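Local coordinates for protein pyridoxal 5'-phosphate synthase subunit PdxT (Thermus thermophilus, PDB 2YWD) that probably hydrolyses glutamine to glutamate and ammonia, the ammonia being channelled to the partner subunit PdxS for the synthesis of pyridoxal 5'-phosphate, at residues Asp122-Val125 and Gly129-His132; Val150-Arg153 and Pro158-Val161. All blocks are in the same frame, centred on the assembly; numbering follows the deposited sequence.

Contact 1 of 2, residues Asp122-Val125 and Gly129-His132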
loop_
_atom_site.group_PDB
_atom_site.type_symbol
_atom_site.label_atom_id
_atom_site.label_comp_id
_atom_site.label_asym_id
_atom_site.label_seq_id
_atom_site.Cartn_x
_atom_site.Cartn_y
_atom_site.Cartn_z
ATOM N N ASP A 122 -4.027 -0.726 -18.519
ATOM C CA ASP A 122 -4.711 -1.961 -18.161
ATOM C C ASP A 122 -3.611 -2.931 -17.763
ATOM O O ASP A 122 -2.641 -3.111 -18.497
ATOM C CB ASP A 122 -5.514 -2.501 -19.338
ATOM C CG ASP A 122 -6.777 -1.705 -19.577
ATOM O OD1 ASP A 122 -7.553 -1.531 -18.608
ATOM O OD2 ASP A 122 -6.991 -1.254 -20.721
ATOM N N LEU A 123 -3.751 -3.544 -16.594
ATOM C CA LEU A 123 -2.732 -4.459 -16.099
ATOM C C LEU A 123 -3.222 -5.891 -15.928
ATOM O O LEU A 123 -4.400 -6.134 -15.670
ATOM C CB LEU A 123 -2.205 -3.961 -14.750
ATOM C CG LEU A 123 -1.850 -2.477 -14.623
ATOM C CD1 LEU A 123 -1.683 -2.125 -13.155
ATOM C CD2 LEU A 123 -0.582 -2.169 -15.406
ATOM N N GLU A 124 -2.303 -6.836 -16.076
ATOM C CA GLU A 124 -2.623 -8.241 -15.891
ATOM C C GLU A 124 -2.133 -8.634 -14.509
ATOM O O GLU A 124 -0.930 -8.650 -14.251
ATOM C CB GLU A 124 -1.944 -9.096 -16.960
ATOM C CG GLU A 124 -2.702 -9.119 -18.270
ATOM C CD GLU A 124 -4.141 -9.562 -18.078
ATOM O OE1 GLU A 124 -4.356 -10.667 -17.527
ATOM O OE2 GLU A 124 -5.056 -8.806 -18.470
ATOM N N VAL A 125 -3.075 -8.930 -13.617
ATOM C CA VAL A 125 -2.751 -9.309 -12.249
ATOM C C VAL A 125 -2.865 -10.818 -12.072
ATOM O O VAL A 125 -3.901 -11.412 -12.368
ATOM C CB VAL A 125 -3.693 -8.608 -11.250
ATOM C CG1 VAL A 125 -3.342 -9.011 -9.829
ATOM C CG2 VAL A 125 -3.591 -7.101 -11.419
ATOM N N GLY A 129 -6.628 -11.237 -12.769
ATOM C CA GLY A 129 -7.013 -10.999 -14.147
ATOM C C GLY A 129 -6.697 -9.569 -14.545
ATOM O O GLY A 129 -5.819 -8.943 -13.956
ATOM N N SER A 130 -7.412 -9.046 -15.535
ATOM C CA SER A 130 -7.184 -7.678 -15.995
ATOM C C SER A 130 -7.706 -6.654 -14.989
ATOM O O SER A 130 -8.837 -6.756 -14.526
ATOM C CB SER A 130 -7.866 -7.459 -17.346
ATOM O OG SER A 130 -7.685 -6.127 -17.793
ATOM N N PHE A 131 -6.877 -5.668 -14.660
ATOM C CA PHE A 131 -7.258 -4.628 -13.706
ATOM C C PHE A 131 -6.791 -3.272 -14.229
ATOM O O PHE A 131 -5.656 -3.137 -14.694
ATOM C CB PHE A 131 -6.616 -4.896 -12.342
ATOM C CG PHE A 131 -7.191 -4.061 -11.227
ATOM C CD1 PHE A 131 -8.319 -4.488 -10.532
ATOM C CD2 PHE A 131 -6.624 -2.835 -10.895
ATOM C CE1 PHE A 131 -8.878 -3.701 -9.516
ATOM C CE2 PHE A 131 -7.176 -2.039 -9.882
ATOM C CZ PHE A 131 -8.305 -2.475 -9.194
ATOM N N HIS A 132 -7.667 -2.275 -14.148
ATOM C CA HIS A 132 -7.351 -0.931 -14.625
ATOM C C HIS A 132 -6.445 -0.195 -13.643
ATOM O O HIS A 132 -6.861 0.134 -12.531
ATOM C CB HIS A 132 -8.640 -0.131 -14.832
ATOM C CG HIS A 132 -8.425 1.198 -15.486
ATOM N ND1 HIS A 132 -7.922 1.326 -16.763
ATOM C CD2 HIS A 132 -8.633 2.458 -15.035
ATOM C CE1 HIS A 132 -7.831 2.608 -17.071
ATOM N NE2 HIS A 132 -8.256 3.315 -16.040
#
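Val-125 and Phe-131 lie side by side on the buried face of a two-stranded antiparallel ribbon, pointing the same way. The branch of Val-125 that touches is CG2, which sits 3.9 Å from Phe-131 CB, so it meets the root of the aromatic side chain and not the ring. The phenyl group itself leads away from the other strand: with CG anti to the backbone N (chi1 -167°) it runs out to pack on Pro-173, Thr-176 and Asp-178. Leu-123 shares this face and packs its side chain on Val-159 and Phe-171, while its CB rests 3.5 Å from Phe-131 O. The two strands, 118-125 and 129-136, form a beta hairpin with a three-residue connection. Leu-123 and Phe-131 make one hydrogen-bonded pair, with N to O distances of 2.7 Å in both directions; Val-125 and Gly-129 make the next, at 2.8 Å both for Val-125 N to Gly-129 O and for Gly-129 N to Val-125 O. Gly-129 has a positive phi of 119°, a conformation in which a CB would jam against the carbonyl oxygen of the preceding residue. The other face, carrying Asp-122, Glu-124, Ser-130 and His-132, is exposed and much looser. Here the imidazole of His-132 gives its ND1 hydrogen to Asp-122 OD1 in a weak bond, 3.4 Å long though nearly straight; OD1 comes in at the ring edge, in plane, with the carboxylate turned 56° against the ring. Glu-124, bent at chi2, folds its carboxylate back over Ser-130, where OE2 is 3.3 Å from Ser-130 CB and 3.8 Å from the hydroxyl OG.

Contact 2 of 2, residues Val150-Arg153 and Pro158-Val161; sequences VLAR and PVLV
Ala-152 and Leu-160 meet at the buried centre, CB to CB at 3.7 Å, and the leucine's CD2 reaches on to Leu-151 CB at 3.8 Å. Beside them Val-159 CG2 lies against the backbone of Ala-152, 3.5 Å from its O. These strands form the hairpin at the edge of the large mixed sheet, and their register slips twice through classic beta bulges. Leu-160 O takes a 2.8 Å hydrogen bond from Leu-151 N and a weak one from Ala-152 N; in the second bulge Ala-152 O receives Val-159 N, nearly straight at 174°, and, weakly, Leu-160 N. Across the other face both methyls of Val-150 bear on the proline ring, CG1 being 3.9 Å from Pro-158 CB. Val-150 CG1 also lies over one face of the Arg-153 guanidinium, 3.7 Å above its plane and offset toward the rim. Cutting Val-150 back to an alanine is likely to open a gap beside Pro-158 and to leave that guanidinium face without its methyl. The guanidinium is carried out on a chain extended from CG to NE, with NH1 passing 3.8 Å from Pro-158 CG, and the same nitrogen hydrogen-bonds to Asp-156 O in the turn.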
loop_
_atom_site.group_PDB
_atom_site.type_symbol
_atom_site.label_atom_id
_atom_site.label_comp_id
_atom_site.label_asym_id
_atom_site.label_seq_id
_atom_site.Cartn_x
_atom_site.Cartn_y
_atom_site.Cartn_z
ATOM N N VAL A 150 6.128 -10.836 -7.713
ATOM C CA VAL A 150 5.587 -9.805 -8.596
ATOM C C VAL A 150 4.247 -10.298 -9.122
ATOM O O VAL A 150 4.188 -11.288 -9.850
ATOM C CB VAL A 150 6.529 -9.523 -9.792
ATOM C CG1 VAL A 150 5.900 -8.488 -10.718
ATOM C CG2 VAL A 150 7.875 -9.026 -9.286
ATOM N N LEU A 151 3.172 -9.612 -8.748
ATOM C CA LEU A 151 1.830 -10.001 -9.172
ATOM C C LEU A 151 1.353 -9.283 -10.431
ATOM O O LEU A 151 0.398 -9.721 -11.073
ATOM C CB LEU A 151 0.836 -9.750 -8.037
ATOM C CG LEU A 151 1.121 -10.505 -6.737
ATOM C CD1 LEU A 151 0.127 -10.071 -5.666
ATOM C CD2 LEU A 151 1.021 -12.005 -6.986
ATOM N N ALA A 152 2.010 -8.180 -10.782
ATOM C CA ALA A 152 1.632 -7.423 -11.969
ATOM C C ALA A 152 2.762 -6.519 -12.438
ATOM O O ALA A 152 3.533 -5.996 -11.629
ATOM C CB ALA A 152 0.379 -6.587 -11.687
ATOM N N ARG A 153 2.847 -6.338 -13.752
ATOM C CA ARG A 153 3.876 -5.497 -14.351
ATOM C C ARG A 153 3.299 -4.581 -15.417
ATOM O O ARG A 153 2.280 -4.891 -16.033
ATOM C CB ARG A 153 4.948 -6.358 -15.034
ATOM C CG ARG A 153 5.692 -7.329 -14.140
ATOM C CD ARG A 153 6.522 -8.301 -14.987
ATOM N NE ARG A 153 7.147 -9.344 -14.174
ATOM C CZ ARG A 153 8.362 -9.267 -13.643
ATOM N NH1 ARG A 153 9.118 -8.188 -13.831
ATOM N NH2 ARG A 153 8.820 -10.275 -12.911
ATOM N N PRO A 158 7.683 -4.129 -12.465
ATOM C CA PRO A 158 6.787 -4.552 -11.385
ATOM C C PRO A 158 5.992 -3.356 -10.859
ATOM O O PRO A 158 6.575 -2.304 -10.593
ATOM C CB PRO A 158 7.749 -5.084 -10.324
ATOM C CG PRO A 158 8.908 -5.574 -11.127
ATOM C CD PRO A 158 9.082 -4.465 -12.138
ATOM N N VAL A 159 4.677 -3.517 -10.719
ATOM C CA VAL A 159 3.822 -2.448 -10.201
ATOM C C VAL A 159 2.933 -2.924 -9.053
ATOM O O VAL A 159 2.315 -2.116 -8.364
ATOM C CB VAL A 159 2.942 -1.824 -11.309
ATOM C CG1 VAL A 159 3.835 -1.138 -12.341
ATOM C CG2 VAL A 159 2.076 -2.884 -11.963
ATOM N N LEU A 160 2.857 -4.238 -8.867
ATOM C CA LEU A 160 2.088 -4.829 -7.767
ATOM C C LEU A 160 2.953 -5.964 -7.238
ATOM O O LEU A 160 3.263 -6.903 -7.970
ATOM C CB LEU A 160 0.741 -5.386 -8.239
ATOM C CG LEU A 160 -0.090 -6.039 -7.117
ATOM C CD1 LEU A 160 -0.450 -4.982 -6.073
ATOM C CD2 LEU A 160 -1.360 -6.666 -7.683
ATOM N N VAL A 161 3.356 -5.869 -5.974
ATOM C CA VAL A 161 4.210 -6.892 -5.392
ATOM C C VAL A 161 3.681 -7.379 -4.054
ATOM O O VAL A 161 2.956 -6.666 -3.363
ATOM C CB VAL A 161 5.647 -6.371 -5.195
ATOM C CG1 VAL A 161 6.218 -5.898 -6.524
ATOM C CG2 VAL A 161 5.656 -5.238 -4.177
#

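In the fold
Following the chain from the N terminus, contact 1 comes first, closing the short connection between strands 118-125 and 129-136. The chain then runs through strand 140-144 before contact 2 closes the turn between strands 149-154 and 157-163. The two hairpins follow in series, neither nested nor crossed, yet they pack together: Val-125 CG1 touches Leu-160 CD2 at 3.7 Å, and Glu-124 O lies 3.5 Å from Ala-152 CB. Contact 2 joins strand 149-154, outermost in the large mixed sheet, to its neighbour 157-163, while contact 1 lays a separate ribbon against them. Phe-131 of contact 1 lies about 8 Å, side chain to side chain, from the predicted charge-relay residues His-172 and Glu-174.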